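Local coordinates for protein N(2),N(2)-dimethylguanosine tRNA methyltransferase (Pyrococcus horikoshii, PDB 2DUL) that probably transfers two methyl groups from S-adenosyl-L-methionine to the N2 atom of the guanine at position 26 of tRNA, at residues A[122-125]-A[126-129]; A[164-167]-A[168-171]; A[340-343]-A[344-348]. All coordinates share one frame; numbering follows the deposited sequence.

Contact 1: residues A[122-125]-A[126-129]; sequences NRLM and AERH
Ala126 N, Glu127 N and Arg128 N bond back to the carbonyl oxygens of Asn122, Arg123 and Leu124 in the i to i+4 pattern of an alpha-helix, and Arg128, at the last of these, is the first residue to leave helical backbone angles. One turn apart on the solvent side, Arg123 and Glu127 form a salt bridge. Glu127 OE2 lies over one face of the guanidinium, displaced toward its rim and 3.5 Å from Arg123 NH1, and the two flat groups are turned 54° against each other. The attraction is therefore one of charge alone, with no N-H aimed at the oxygen; the firmer partner of Arg123 NH1 is Asp119. Arg123 reaches this place because its CG is anti to the backbone N (chi1 -174°) and the chain runs extended to NE. Without the carboxylate of Glu127, as with an alanine here, Arg123 would probably lose the negative charge over its guanidinium face and keep Asp119 as its firmer partner. Apolar residues suit the inner side: Leu124 reaches Leu52 and Trp75 on the sheet, while Met125 packs on Leu52 and on Ala150 of helix 144-153. Asp120, just before the helix, and Ala121, its first residue, are predicted to bind S-adenosyl-L-methionine; this is a short helix following a strand, 113-118, of the Rossmann-like sheet of class I methyltransferases.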
loop_
_atom_site.group_PDB
_atom_site.type_symbol
_atom_site.label_atom_id
_atom_site.label_comp_id
_atom_site.label_asym_id
_atom_site.label_seq_id
_atom_site.Cartn_x
_atom_site.Cartn_y
_atom_site.Cartn_z
ATOM N N ASN A 122 -0.353 19.323 2.472
ATOM C CA ASN A 122 -1.407 19.777 1.568
ATOM C C ASN A 122 -1.036 21.090 0.884
ATOM O O ASN A 122 -1.372 21.307 -0.283
ATOM C CB ASN A 122 -2.739 19.953 2.312
ATOM C CG ASN A 122 -3.541 18.660 2.396
ATOM O OD1 ASN A 122 -3.551 17.858 1.458
ATOM N ND2 ASN A 122 -4.237 18.463 3.515
ATOM N N ARG A 123 -0.343 21.969 1.602
ATOM C CA ARG A 123 0.054 23.245 1.021
ATOM C C ARG A 123 1.145 23.020 -0.020
ATOM O O ARG A 123 1.092 23.587 -1.114
ATOM C CB ARG A 123 0.539 24.206 2.110
ATOM C CG ARG A 123 0.839 25.613 1.603
ATOM C CD ARG A 123 0.970 26.585 2.769
ATOM N NE ARG A 123 1.334 27.937 2.347
ATOM C CZ ARG A 123 2.556 28.304 1.968
ATOM N NH1 ARG A 123 3.542 27.418 1.956
ATOM N NH2 ARG A 123 2.792 29.557 1.602
ATOM N N LEU A 124 2.126 22.184 0.309
ATOM C CA LEU A 124 3.197 21.898 -0.642
ATOM C C LEU A 124 2.651 21.246 -1.920
ATOM O O LEU A 124 2.985 21.666 -3.029
ATOM C CB LEU A 124 4.258 20.985 -0.014
ATOM C CG LEU A 124 5.391 20.548 -0.954
ATOM C CD1 LEU A 124 6.086 21.766 -1.558
ATOM C CD2 LEU A 124 6.378 19.701 -0.183
ATOM N N MET A 125 1.808 20.228 -1.771
ATOM C CA MET A 125 1.253 19.547 -2.940
ATOM C C MET A 125 0.348 20.451 -3.777
ATOM O O MET A 125 0.276 20.303 -5.003
ATOM C CB MET A 125 0.514 18.272 -2.511
ATOM C CG MET A 125 1.456 17.207 -1.942
ATOM S SD MET A 125 0.665 15.611 -1.677
ATOM C CE MET A 125 -0.438 15.992 -0.273
ATOM N N ALA A 126 -0.335 21.391 -3.126
ATOM C CA ALA A 126 -1.201 22.328 -3.843
ATOM C C ALA A 126 -0.339 23.269 -4.682
ATOM O O ALA A 126 -0.754 23.729 -5.752
ATOM C CB ALA A 126 -2.044 23.130 -2.857
ATOM N N GLU A 127 0.861 23.561 -4.189
ATOM C CA GLU A 127 1.790 24.435 -4.897
ATOM C C GLU A 127 2.418 23.713 -6.097
ATOM O O GLU A 127 2.751 24.341 -7.103
ATOM C CB GLU A 127 2.895 24.917 -3.947
ATOM C CG GLU A 127 2.371 25.680 -2.733
ATOM C CD GLU A 127 3.477 26.229 -1.842
ATOM O OE1 GLU A 127 4.371 25.454 -1.436
ATOM O OE2 GLU A 127 3.445 27.442 -1.540
ATOM N N ARG A 128 2.574 22.396 -5.989
ATOM C CA ARG A 128 3.170 21.590 -7.056
ATOM C C ARG A 128 2.099 20.765 -7.779
ATOM O O ARG A 128 2.025 19.542 -7.633
ATOM C CB ARG A 128 4.227 20.649 -6.464
ATOM C CG ARG A 128 5.401 21.332 -5.762
ATOM C CD ARG A 128 6.400 21.933 -6.746
ATOM N NE ARG A 128 6.024 23.273 -7.181
ATOM C CZ ARG A 128 5.805 23.618 -8.445
ATOM N NH1 ARG A 128 5.921 22.719 -9.411
ATOM N NH2 ARG A 128 5.475 24.863 -8.743
ATOM N N HIS A 129 1.275 21.451 -8.564
ATOM C CA HIS A 129 0.189 20.826 -9.310
ATOM C C HIS A 129 0.718 20.006 -10.487
ATOM O O HIS A 129 1.545 20.494 -11.258
ATOM C CB HIS A 129 -0.756 21.927 -9.808
ATOM C CG HIS A 129 -1.983 21.418 -10.494
ATOM N ND1 HIS A 129 -2.933 20.654 -9.853
ATOM C CD2 HIS A 129 -2.421 21.576 -11.766
ATOM C CE1 HIS A 129 -3.904 20.362 -10.700
ATOM N NE2 HIS A 129 -3.618 20.909 -11.867
#

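Contact 2: residues A[164-167]-A[168-171]; sequences ATDG and APLC
Asp166 and Ala168 meet at an N-cap: Asp166 precedes the short, weakly bonded helix 167-170, and its OD1 accepts a weak hydrogen bond of 3.3 Å from Ala168 N. The carboxylate comes to this position because CG stands opposite the backbone N (chi1 -173°), beside the carbonyl carbon and so on the side of the following residues. Aspartate is apt here, its short side chain placing an acceptor at an amide of the first turn. The second oxygen, OD2, comes to the CD corner of the proline ring, 3.4 Å from Pro169 CD. Proline fits the first turn of a helix, where its missing N-H costs no bond, and its ring also packs on Ala177 and Cys178 of helix 175-182. The small methyl Ala164 CB, at the end of strand 158-164, meets one branch of Leu170, CD1, at 3.7 Å. With CG anti to its carbonyl carbon (chi1 -69°), Leu170 directs CD1 back to this methyl, and it is buried against Tyr182, Ile199 and Phe227. Cys171 leans on Phe227 and on Cys192 of helix 192-209. The turn is closed by Cys171 N, which donates to Gly167 O at 2.8 Å from 34° outside the carbonyl plane.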
loop_
_atom_site.group_PDB
_atom_site.type_symbol
_atom_site.label_atom_id
_atom_site.label_comp_id
_atom_site.label_asym_id
_atom_site.label_seq_id
_atom_site.Cartn_x
_atom_site.Cartn_y
_atom_site.Cartn_z
ATOM N N ALA A 164 -1.882 3.312 5.159
ATOM C CA ALA A 164 -2.866 3.587 6.190
ATOM C C ALA A 164 -2.377 2.780 7.383
ATOM O O ALA A 164 -2.236 1.562 7.294
ATOM C CB ALA A 164 -4.251 3.120 5.756
ATOM N N THR A 165 -2.095 3.462 8.488
ATOM C CA THR A 165 -1.603 2.798 9.692
ATOM C C THR A 165 -2.715 2.349 10.628
ATOM O O THR A 165 -2.684 1.233 11.147
ATOM C CB THR A 165 -0.655 3.716 10.483
ATOM O OG1 THR A 165 0.443 4.102 9.647
ATOM C CG2 THR A 165 -0.115 2.991 11.709
ATOM N N ASP A 166 -3.692 3.216 10.856
ATOM C CA ASP A 166 -4.794 2.867 11.740
ATOM C C ASP A 166 -5.738 1.871 11.074
ATOM O O ASP A 166 -6.625 2.248 10.306
ATOM C CB ASP A 166 -5.557 4.125 12.164
ATOM C CG ASP A 166 -6.616 3.837 13.211
ATOM O OD1 ASP A 166 -6.496 2.802 13.903
ATOM O OD2 ASP A 166 -7.558 4.646 13.348
ATOM N N GLY A 167 -5.534 0.593 11.378
ATOM C CA GLY A 167 -6.362 -0.452 10.807
ATOM C C GLY A 167 -7.641 -0.720 11.578
ATOM O O GLY A 167 -8.384 -1.639 11.243
ATOM N N ALA A 168 -7.902 0.076 12.612
ATOM C CA ALA A 168 -9.108 -0.097 13.414
ATOM C C ALA A 168 -10.355 0.141 12.561
ATOM O O ALA A 168 -11.314 -0.631 12.620
ATOM C CB ALA A 168 -9.092 0.856 14.606
ATOM N N PRO A 169 -10.365 1.220 11.759
ATOM C CA PRO A 169 -11.553 1.447 10.939
ATOM C C PRO A 169 -11.580 0.540 9.707
ATOM O O PRO A 169 -12.639 0.069 9.303
ATOM C CB PRO A 169 -11.450 2.931 10.589
ATOM C CG PRO A 169 -9.977 3.136 10.482
ATOM C CD PRO A 169 -9.438 2.364 11.671
ATOM N N LEU A 170 -10.412 0.276 9.127
ATOM C CA LEU A 170 -10.344 -0.574 7.940
ATOM C C LEU A 170 -10.628 -2.049 8.219
ATOM O O LEU A 170 -11.026 -2.792 7.319
ATOM C CB LEU A 170 -8.982 -0.422 7.257
ATOM C CG LEU A 170 -8.748 0.943 6.599
ATOM C CD1 LEU A 170 -7.338 1.017 6.041
ATOM C CD2 LEU A 170 -9.776 1.157 5.492
ATOM N N CYS A 171 -10.426 -2.481 9.459
ATOM C CA CYS A 171 -10.683 -3.872 9.798
ATOM C C CYS A 171 -12.041 -4.100 10.437
ATOM O O CYS A 171 -12.353 -5.211 10.859
ATOM C CB CYS A 171 -9.578 -4.420 10.695
ATOM S SG CYS A 171 -8.302 -5.259 9.749
#

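Contact 3: residues A[340-343]-A[344-348]; sequences EIIS and ALREQ
Leu345 N bonds to Ile341 O at 2.9 Å with an N-H...O angle of 159°, one of four regular i to i+4 bonds that join the two halves of this stretch. Ala344 N makes an equally short one, 2.9 Å, to Glu340 O. On the inner side Ile341 and Leu345 lie alongside, pointing the same way, with Ile341 CG2 4.0 Å from Leu345 CD1. Their branched ends continue to Phe371 and Ile375, and to Ala352 and Thr364, respectively. The bonds belong to the alpha-helix 338-347, an amphipathic helix in which residues three and four apart form the inner side, packed on strands 352-355 and 361-364 and on helix 368-375. Ile342 shares that side, against Ile362. Its CG2, anti to the backbone N, packs over one face of the Arg346 guanidinium toward the rim, 3.4 Å from Arg346 NE, an apolar contact on a flat group whose NH2 hydrogen-bonds elsewhere, to the carbonyl oxygen of Ala352. Arg346 runs beside the isoleucine, and its CD packs next to Ile342 CG2. Just past the helix end, Gln348 N and Gln348 NE2 both donate weak bonds to Ala344 O, and the glutamine side chain is long enough for NE2 to meet Thr374 OG1 on helix 368-375 as well. On the outward side Ser343, small and polar, turns OG back beside its own backbone N (chi1 -66°), and the hydroxyl hydrogen-bonds to Glu339 O.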
loop_
_atom_site.group_PDB
_atom_site.type_symbol
_atom_site.label_atom_id
_atom_site.label_comp_id
_atom_site.label_asym_id
_atom_site.label_seq_id
_atom_site.Cartn_x
_atom_site.Cartn_y
_atom_site.Cartn_z
ATOM N N GLU A 340 -2.084 -29.528 3.196
ATOM C CA GLU A 340 -2.822 -30.675 2.672
ATOM C C GLU A 340 -3.987 -30.235 1.787
ATOM O O GLU A 340 -4.258 -30.836 0.744
ATOM C CB GLU A 340 -3.356 -31.527 3.830
ATOM C CG GLU A 340 -2.268 -32.135 4.703
ATOM C CD GLU A 340 -2.806 -32.770 5.978
ATOM O OE1 GLU A 340 -2.010 -33.421 6.689
ATOM O OE2 GLU A 340 -4.012 -32.617 6.279
ATOM N N ILE A 341 -4.671 -29.180 2.212
ATOM C CA ILE A 341 -5.813 -28.665 1.472
ATOM C C ILE A 341 -5.390 -28.099 0.122
ATOM O O ILE A 341 -6.041 -28.348 -0.894
ATOM C CB ILE A 341 -6.541 -27.576 2.286
ATOM C CG1 ILE A 341 -7.057 -28.180 3.596
ATOM C CG2 ILE A 341 -7.698 -27.006 1.483
ATOM C CD1 ILE A 341 -7.552 -27.159 4.602
ATOM N N ILE A 342 -4.304 -27.334 0.112
ATOM C CA ILE A 342 -3.819 -26.755 -1.133
ATOM C C ILE A 342 -3.459 -27.869 -2.109
ATOM O O ILE A 342 -3.816 -27.813 -3.289
ATOM C CB ILE A 342 -2.581 -25.854 -0.895
ATOM C CG1 ILE A 342 -2.991 -24.609 -0.102
ATOM C CG2 ILE A 342 -1.963 -25.450 -2.236
ATOM C CD1 ILE A 342 -1.849 -23.661 0.203
ATOM N N SER A 343 -2.753 -28.883 -1.618
ATOM C CA SER A 343 -2.364 -30.008 -2.466
ATOM C C SER A 343 -3.597 -30.705 -3.029
ATOM O O SER A 343 -3.653 -31.025 -4.219
ATOM C CB SER A 343 -1.518 -31.015 -1.677
ATOM O OG SER A 343 -0.278 -30.445 -1.298
ATOM N N ALA A 344 -4.587 -30.926 -2.171
ATOM C CA ALA A 344 -5.821 -31.582 -2.586
ATOM C C ALA A 344 -6.567 -30.774 -3.648
ATOM O O ALA A 344 -7.077 -31.335 -4.617
ATOM C CB ALA A 344 -6.719 -31.811 -1.375
ATOM N N LEU A 345 -6.634 -29.458 -3.465
ATOM C CA LEU A 345 -7.322 -28.596 -4.424
ATOM C C LEU A 345 -6.640 -28.630 -5.790
ATOM O O LEU A 345 -7.302 -28.717 -6.825
ATOM C CB LEU A 345 -7.372 -27.159 -3.901
ATOM C CG LEU A 345 -8.372 -26.925 -2.758
ATOM C CD1 LEU A 345 -8.176 -25.535 -2.164
ATOM C CD2 LEU A 345 -9.793 -27.092 -3.289
ATOM N N ARG A 346 -5.315 -28.549 -5.784
ATOM C CA ARG A 346 -4.542 -28.574 -7.018
ATOM C C ARG A 346 -4.719 -29.913 -7.727
ATOM O O ARG A 346 -4.780 -29.966 -8.956
ATOM C CB ARG A 346 -3.064 -28.311 -6.719
ATOM C CG ARG A 346 -2.785 -26.880 -6.282
ATOM C CD ARG A 346 -1.333 -26.670 -5.884
ATOM N NE ARG A 346 -1.076 -25.278 -5.527
ATOM C CZ ARG A 346 0.074 -24.826 -5.036
ATOM N NH1 ARG A 346 1.093 -25.656 -4.838
ATOM N NH2 ARG A 346 0.204 -23.540 -4.739
ATOM N N GLU A 347 -4.815 -30.992 -6.955
ATOM C CA GLU A 347 -5.005 -32.316 -7.545
ATOM C C GLU A 347 -6.363 -32.419 -8.229
ATOM O O GLU A 347 -6.532 -33.183 -9.181
ATOM C CB GLU A 347 -4.873 -33.410 -6.481
ATOM C CG GLU A 347 -3.436 -33.838 -6.215
ATOM C CD GLU A 347 -3.338 -35.027 -5.275
ATOM O OE1 GLU A 347 -4.092 -36.009 -5.464
ATOM O OE2 GLU A 347 -2.498 -34.986 -4.351
ATOM N N GLN A 348 -7.332 -31.644 -7.748
ATOM C CA GLN A 348 -8.667 -31.649 -8.336
ATOM C C GLN A 348 -8.749 -30.699 -9.525
ATOM O O GLN A 348 -9.813 -30.524 -10.116
ATOM C CB GLN A 348 -9.713 -31.250 -7.293
ATOM C CG GLN A 348 -9.922 -32.276 -6.194
ATOM C CD GLN A 348 -10.913 -31.805 -5.151
ATOM O OE1 GLN A 348 -12.082 -31.551 -5.454
ATOM N NE2 GLN A 348 -10.449 -31.680 -3.912
#

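From the N terminus the contacts come in series, none enclosing or crossing another; contacts 1 and 3 each lie along one helix and its end, and contact 2 joins the end of a strand to the short helix after it. Contact 1 comes first, on the helix between strands 113-118 and 132-137, fastening it to the inner strands of the sheet and to helix 144-153. Contact 2 begins at the end of strand 158-164 of the same sheet, turning the chain toward helices 175-182 and 192-209; its centre is about 26 Å from that of contact 1. Contact 3 lies far along the chain, where helix 338-347 packs on strands 352-355 and 361-364, its centre about 52 Å from that of contact 1.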